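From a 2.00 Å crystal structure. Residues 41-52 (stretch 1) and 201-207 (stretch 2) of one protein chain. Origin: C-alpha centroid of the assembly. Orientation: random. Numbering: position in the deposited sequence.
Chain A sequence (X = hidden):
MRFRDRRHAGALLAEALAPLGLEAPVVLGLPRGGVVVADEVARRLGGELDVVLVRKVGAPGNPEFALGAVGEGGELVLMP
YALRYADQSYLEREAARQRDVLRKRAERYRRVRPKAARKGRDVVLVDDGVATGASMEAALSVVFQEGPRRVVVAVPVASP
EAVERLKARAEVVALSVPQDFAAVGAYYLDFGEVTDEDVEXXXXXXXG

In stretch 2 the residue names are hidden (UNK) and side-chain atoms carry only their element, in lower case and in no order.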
ATOM      1  N   VAL A  41     -11.530   4.414  -5.675  1.00 12.48           N
ATOM      2  CA  VAL A  41     -11.459   5.525  -4.726  1.00 11.02           C
ATOM      3  C   VAL A  41     -11.034   6.799  -5.445  1.00 11.52           C
ATOM      4  O   VAL A  41     -11.649   7.848  -5.280  1.00 12.44           O
ATOM      5  CB  VAL A  41     -10.445   5.246  -3.591  1.00 11.65           C
ATOM      6  CG1 VAL A  41     -10.184   6.525  -2.798  1.00 11.21           C
ATOM      7  CG2 VAL A  41     -10.983   4.165  -2.664  1.00  9.13           C
ATOM      8  N   ALA A  42      -9.983   6.699  -6.248  1.00 11.23           N
ATOM      9  CA  ALA A  42      -9.476   7.847  -6.985  1.00 11.69           C
ATOM     10  C   ALA A  42     -10.556   8.458  -7.877  1.00 12.94           C
ATOM     11  O   ALA A  42     -10.673   9.679  -7.969  1.00 12.64           O
ATOM     12  CB  ALA A  42      -8.267   7.438  -7.826  1.00 11.23           C
ATOM     13  N   ARG A  43     -11.350   7.612  -8.525  1.00 12.38           N
ATOM     14  CA  ARG A  43     -12.412   8.109  -9.400  1.00 13.47           C
ATOM     15  C   ARG A  43     -13.544   8.784  -8.623  1.00 15.26           C
ATOM     16  O   ARG A  43     -14.127   9.762  -9.093  1.00 16.91           O
ATOM     17  CB  ARG A  43     -12.970   6.965 -10.258  1.00 10.89           C
ATOM     18  CG  ARG A  43     -11.959   6.414 -11.257  1.00 10.62           C
ATOM     19  CD  ARG A  43     -12.450   5.154 -11.978  1.00 11.75           C
ATOM     20  NE  ARG A  43     -11.425   4.690 -12.913  1.00 11.92           N
ATOM     21  CZ  ARG A  43     -11.135   5.305 -14.054  1.00 15.10           C
ATOM     22  NH1 ARG A  43     -11.805   6.396 -14.408  1.00 14.58           N
ATOM     23  NH2 ARG A  43     -10.149   4.859 -14.820  1.00 13.49           N
ATOM     24  N   ARG A  44     -13.854   8.275  -7.436  1.00 17.10           N
ATOM     25  CA  ARG A  44     -14.931   8.860  -6.641  1.00 17.28           C
ATOM     26  C   ARG A  44     -14.507  10.144  -5.930  1.00 17.54           C
ATOM     27  O   ARG A  44     -15.319  11.045  -5.744  1.00 16.94           O
ATOM     28  CB  ARG A  44     -15.458   7.843  -5.620  1.00 19.31           C
ATOM     29  CG  ARG A  44     -15.893   6.529  -6.252  1.00 21.03           C
ATOM     30  CD  ARG A  44     -17.269   6.095  -5.797  1.00 22.68           C
ATOM     31  NE  ARG A  44     -17.785   5.012  -6.633  1.00 22.22           N
ATOM     32  CZ  ARG A  44     -19.077   4.751  -6.796  1.00 22.33           C
ATOM     33  NH1 ARG A  44     -19.983   5.493  -6.177  1.00 17.97           N
ATOM     34  NH2 ARG A  44     -19.465   3.760  -7.591  1.00 23.84           N
ATOM     35  N   LEU A  45     -13.238  10.240  -5.550  1.00 16.96           N
ATOM     36  CA  LEU A  45     -12.747  11.433  -4.858  1.00 18.62           C
ATOM     37  C   LEU A  45     -12.176  12.499  -5.795  1.00 19.91           C
ATOM     38  O   LEU A  45     -11.771  13.569  -5.348  1.00 21.50           O
ATOM     39  CB  LEU A  45     -11.673  11.051  -3.835  1.00 17.79           C
ATOM     40  CG  LEU A  45     -12.095  10.266  -2.589  1.00 16.81           C
ATOM     41  CD1 LEU A  45     -10.869   9.979  -1.735  1.00 16.54           C
ATOM     42  CD2 LEU A  45     -13.106  11.070  -1.796  1.00 16.45           C
ATOM     43  N   GLY A  46     -12.143  12.211  -7.090  1.00 20.78           N
ATOM     44  CA  GLY A  46     -11.592  13.170  -8.027  1.00 20.26           C
ATOM     45  C   GLY A  46     -10.091  13.293  -7.830  1.00 22.06           C
ATOM     46  O   GLY A  46      -9.505  14.362  -8.022  1.00 23.13           O
ATOM     47  N   GLY A  47      -9.464  12.189  -7.432  1.00 20.84           N
ATOM     48  CA  GLY A  47      -8.031  12.189  -7.213  1.00 19.11           C
ATOM     49  C   GLY A  47      -7.264  11.558  -8.361  1.00 18.52           C
ATOM     50  O   GLY A  47      -7.802  11.365  -9.455  1.00 16.18           O
ATOM     51  N   GLU A  48      -6.005  11.226  -8.098  1.00 16.06           N
ATOM     52  CA  GLU A  48      -5.126  10.624  -9.095  1.00 16.94           C
ATOM     53  C   GLU A  48      -4.639   9.247  -8.637  1.00 15.92           C
ATOM     54  O   GLU A  48      -4.132   9.095  -7.528  1.00 15.47           O
ATOM     55  CB  GLU A  48      -3.938  11.558  -9.341  1.00 19.26           C
ATOM     56  CG  GLU A  48      -2.817  10.963 -10.171  1.00 24.00           C
ATOM     57  CD  GLU A  48      -1.798  12.003 -10.598  1.00 26.72           C
ATOM     58  OE1 GLU A  48      -1.472  12.886  -9.778  1.00 28.80           O
ATOM     59  OE2 GLU A  48      -1.317  11.933 -11.749  1.00 29.58           O
ATOM     60  N   LEU A  49      -4.786   8.247  -9.499  1.00 15.12           N
ATOM     61  CA  LEU A  49      -4.386   6.883  -9.163  1.00 14.70           C
ATOM     62  C   LEU A  49      -2.972   6.511  -9.591  1.00 13.92           C
ATOM     63  O   LEU A  49      -2.516   6.867 -10.676  1.00 11.82           O
ATOM     64  CB  LEU A  49      -5.385   5.893  -9.773  1.00 15.62           C
ATOM     65  CG  LEU A  49      -5.208   4.377  -9.599  1.00 18.32           C
ATOM     66  CD1 LEU A  49      -4.116   3.861 -10.512  1.00 17.66           C
ATOM     67  CD2 LEU A  49      -4.906   4.054  -8.143  1.00 14.85           C
ATOM     68  N   ASP A  50      -2.278   5.801  -8.711  1.00 14.17           N
ATOM     69  CA  ASP A  50      -0.934   5.317  -8.999  1.00 15.40           C
ATOM     70  C   ASP A  50      -0.700   4.109  -8.109  1.00 15.62           C
ATOM     71  O   ASP A  50      -1.525   3.780  -7.251  1.00 15.79           O
ATOM     72  CB  ASP A  50       0.134   6.391  -8.733  1.00 14.31           C
ATOM     73  CG  ASP A  50       1.496   6.016  -9.313  1.00 15.82           C
ATOM     74  OD1 ASP A  50       1.582   5.012 -10.053  1.00 13.39           O
ATOM     75  OD2 ASP A  50       2.483   6.726  -9.039  1.00 16.54           O
ATOM     76  N   VAL A  51       0.417   3.437  -8.326  1.00 15.86           N
ATOM     77  CA  VAL A  51       0.737   2.262  -7.545  1.00 15.41           C
ATOM     78  C   VAL A  51       1.931   2.570  -6.651  1.00 15.88           C
ATOM     79  O   VAL A  51       2.777   3.395  -6.997  1.00 16.03           O
ATOM     80  CB  VAL A  51       1.089   1.087  -8.475  1.00 16.36           C
ATOM     81  CG1 VAL A  51       2.289   1.463  -9.343  1.00 13.38           C
ATOM     82  CG2 VAL A  51       1.388  -0.152  -7.667  1.00 15.52           C
ATOM     83  N   VAL A  52       1.982   1.926  -5.490  1.00 15.64           N
ATOM     84  CA  VAL A  52       3.107   2.112  -4.590  1.00 15.14           C
ATOM     85  C   VAL A  52       3.905   0.831  -4.741  1.00 16.39           C
ATOM     86  O   VAL A  52       3.365  -0.268  -4.598  1.00 16.87           O
ATOM     87  CB  VAL A  52       2.660   2.329  -3.117  1.00 16.04           C
ATOM     88  CG1 VAL A  52       1.785   1.189  -2.641  1.00 16.01           C
ATOM     89  CG2 VAL A  52       3.886   2.480  -2.229  1.00 13.69           C
ATOM     90  N   UNK A 201      -3.563  -2.405 -17.293  1.00 14.67           N
ATOM     91  CA  UNK A 201      -4.735  -1.860 -17.979  1.00 14.82           C
ATOM     92  C   UNK A 201      -5.293  -0.682 -17.180  1.00 15.47           C
ATOM     93  O   UNK A 201      -5.655   0.352 -17.744  1.00 15.04           O
ATOM     94  c   UNK A 201      -5.796  -2.936 -18.127  1.00 13.40           C
ATOM     95  N   UNK A 202      -5.353  -0.844 -15.861  1.00 13.92           N
ATOM     96  CA  UNK A 202      -5.854   0.210 -14.992  1.00 14.78           C
ATOM     97  C   UNK A 202      -4.922   1.417 -15.011  1.00 15.56           C
ATOM     98  O   UNK A 202      -5.373   2.551 -15.169  1.00 17.03           O
ATOM     99  c   UNK A 202      -6.002  -0.294 -13.548  1.00 14.59           C
ATOM    100  c   UNK A 202      -7.268  -1.995 -12.136  1.00 14.55           C
ATOM    101  c   UNK A 202      -7.108  -1.351 -13.488  1.00 15.53           C
ATOM    102  c   UNK A 202      -6.317   0.869 -12.618  1.00 17.23           C
ATOM    103  N   UNK A 203      -3.624   1.168 -14.868  1.00 14.56           N
ATOM    104  CA  UNK A 203      -2.630   2.236 -14.863  1.00 15.78           C
ATOM    105  C   UNK A 203      -2.598   3.066 -16.154  1.00 17.11           C
ATOM    106  O   UNK A 203      -2.342   4.273 -16.117  1.00 17.23           O
ATOM    107  c   UNK A 203      -1.235   1.651 -14.601  1.00 15.51           C
ATOM    108  c   UNK A 203      -1.063   2.183 -12.167  1.00 17.22           C
ATOM    109  c   UNK A 203       0.459   0.479 -13.175  1.00 15.61           C
ATOM    110  c   UNK A 203      -0.945   1.081 -13.205  1.00 15.03           C
ATOM    111  N   UNK A 204      -2.847   2.414 -17.289  1.00 16.29           N
ATOM    112  CA  UNK A 204      -2.837   3.079 -18.594  1.00 17.60           C
ATOM    113  C   UNK A 204      -3.812   4.244 -18.694  1.00 16.53           C
ATOM    114  O   UNK A 204      -3.518   5.253 -19.338  1.00 15.74           O
ATOM    115  c   UNK A 204      -2.535   0.007 -20.997  1.00 23.99           C
ATOM    116  c   UNK A 204      -1.997   1.163 -20.163  1.00 23.74           C
ATOM    117  c   UNK A 204      -3.145   2.067 -19.706  1.00 19.50           C
ATOM    118  c   UNK A 204      -0.999   1.983 -20.971  1.00 22.63           C
ATOM    119  N   UNK A 205      -4.972   4.104 -18.062  1.00 18.18           N
ATOM    120  CA  UNK A 205      -5.994   5.150 -18.083  1.00 18.14           C
ATOM    121  C   UNK A 205      -5.544   6.430 -17.372  1.00 18.57           C
ATOM    122  O   UNK A 205      -6.151   7.493 -17.554  1.00 17.11           O
ATOM    123  c   UNK A 205      -8.178   3.760 -18.289  1.00 22.10           C
ATOM    124  o   UNK A 205      -9.980   4.801 -19.475  1.00 21.52           O
ATOM    125  o   UNK A 205      -8.022   4.781 -20.447  1.00 23.98           O
ATOM    126  c   UNK A 205      -8.769   4.498 -19.488  1.00 23.36           C
ATOM    127  c   UNK A 205      -7.288   4.651 -17.423  1.00 19.42           C
ATOM    128  N   UNK A 206      -4.488   6.339 -16.566  1.00 17.09           N
ATOM    129  CA  UNK A 206      -4.021   7.510 -15.827  1.00 17.47           C
ATOM    130  C   UNK A 206      -2.760   8.177 -16.360  1.00 19.06           C
ATOM    131  O   UNK A 206      -2.242   9.109 -15.745  1.00 20.67           O
ATOM    132  c   UNK A 206      -8.253   7.186 -11.937  1.00 12.62           C
ATOM    133  c   UNK A 206      -5.102   6.704 -13.681  1.00 11.95           C
ATOM    134  c   UNK A 206      -6.072   7.535 -13.029  1.00 12.97           C
ATOM    135  c   UNK A 206      -8.306   8.533 -11.685  1.00 13.71           C
ATOM    136  c   UNK A 206      -7.274   9.393 -12.087  1.00 12.86           C
ATOM    137  n   UNK A 206      -6.816   5.417 -12.988  1.00 10.07           N
ATOM    138  c   UNK A 206      -5.594   5.430 -13.629  1.00 11.46           C
ATOM    139  c   UNK A 206      -3.828   7.158 -14.346  1.00 15.11           C
ATOM    140  c   UNK A 206      -7.130   6.696 -12.611  1.00 12.19           C
ATOM    141  c   UNK A 206      -6.151   8.908 -12.760  1.00 13.28           C
ATOM    142  N   UNK A 207      -2.263   7.709 -17.496  1.00 19.40           N
ATOM    143  CA  UNK A 207      -1.067   8.301 -18.080  1.00 22.13           C
ATOM    144  C   UNK A 207      -1.506   9.459 -18.973  1.00 23.52           C
ATOM    145  O   UNK A 207      -2.686   9.593 -19.286  1.00 25.11           O
ATOM    146  c   UNK A 207      -0.311   7.259 -18.894  1.00 19.94           C
TER
HETATM  147  O   HOH W   1      -3.591  11.037 -14.236  1.00 26.54           O

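Stretch 2 enters as the last part of a helix that begins earlier in the chain, and its side chains meet a helix, a glycine-containing turn and a strand in stretch 1. Position 201 carries a single side-chain carbon, and that atom lies out of reach of stretch 1. A lone CB identifies alanine, A201, which is exposed and takes no part in the contact.

Position 202 has four side-chain carbons, forked at the first, with one arm two carbons long. The short arm comes within reach of a methyl of L49. Branching at CB with unequal arms defines isoleucine, and in I202 the short arm is CG2, 4.3 Å from L49 CD1. Its CA-to-CB bond runs sideways to stretch 1, and the contact is modest.

Position 203 also has four carbons, but the fork lies at the second, and the two terminal methyls reach the strand around L49 and V51. This is leucine. CD2 of L203 packs 3.9 Å from L49 CD1, and CD1 of L203 lies 4.4 Å from V51 CG1. Although its CA-to-CB bond points sideways, the m, t rotamer brings the end of the side chain nearer, and the residue is buried.

The same four-carbon pattern, forked at the second, recurs at position 204, here with no neighbour on stretch 1. It is a second leucine, L204, exposed and out of reach of stretch 1. It opens a type I turn that ends at position 207.

At position 205 three carbons run in a chain, the third bearing two oxygens, and the first carbon sits near the guanidinium of R43. The carboxylate at the third carbon identifies glutamate. E205 CB is 3.9 Å from R43 NH2, at the edge of the guanidinium, while the carboxylate makes no salt bridge with it.

Position 206 holds one carbon followed by fused five- and six-membered rings of eight carbons and one nitrogen, with L49 over one face. Only tryptophan fits this indole. L49 CB lies 3.5 Å from the centroid of the five-membered ring of W206, 15° off the ring normal, a CH-pi contact. The six-membered ring reaches toward the turn, with CZ3 of W206 3.3 Å from G47 O and CH2 of W206 4.0 Å from A42 CB. W206 CZ2 lies over one face of the R43 guanidinium.

Position 207 has one side-chain carbon, directed away from stretch 1 and touching nothing there. It is alanine, A207.

The contact is built around W206, which has the largest covered area of any residue here. Its indole spans from the helix at A42 and R43, past G47 and E48, to L49 on the strand. L49 links the two parts of the interface, its CB over the indole and its CD1 against I202 and L203. No direct hydrogen bond crosses between the stretches; a water donates to W206 O at 2.8 Å and weakly to E48 OE2 at 3.5 Å, so packing dominates.

Stretch 2 201-207: AILLEWA
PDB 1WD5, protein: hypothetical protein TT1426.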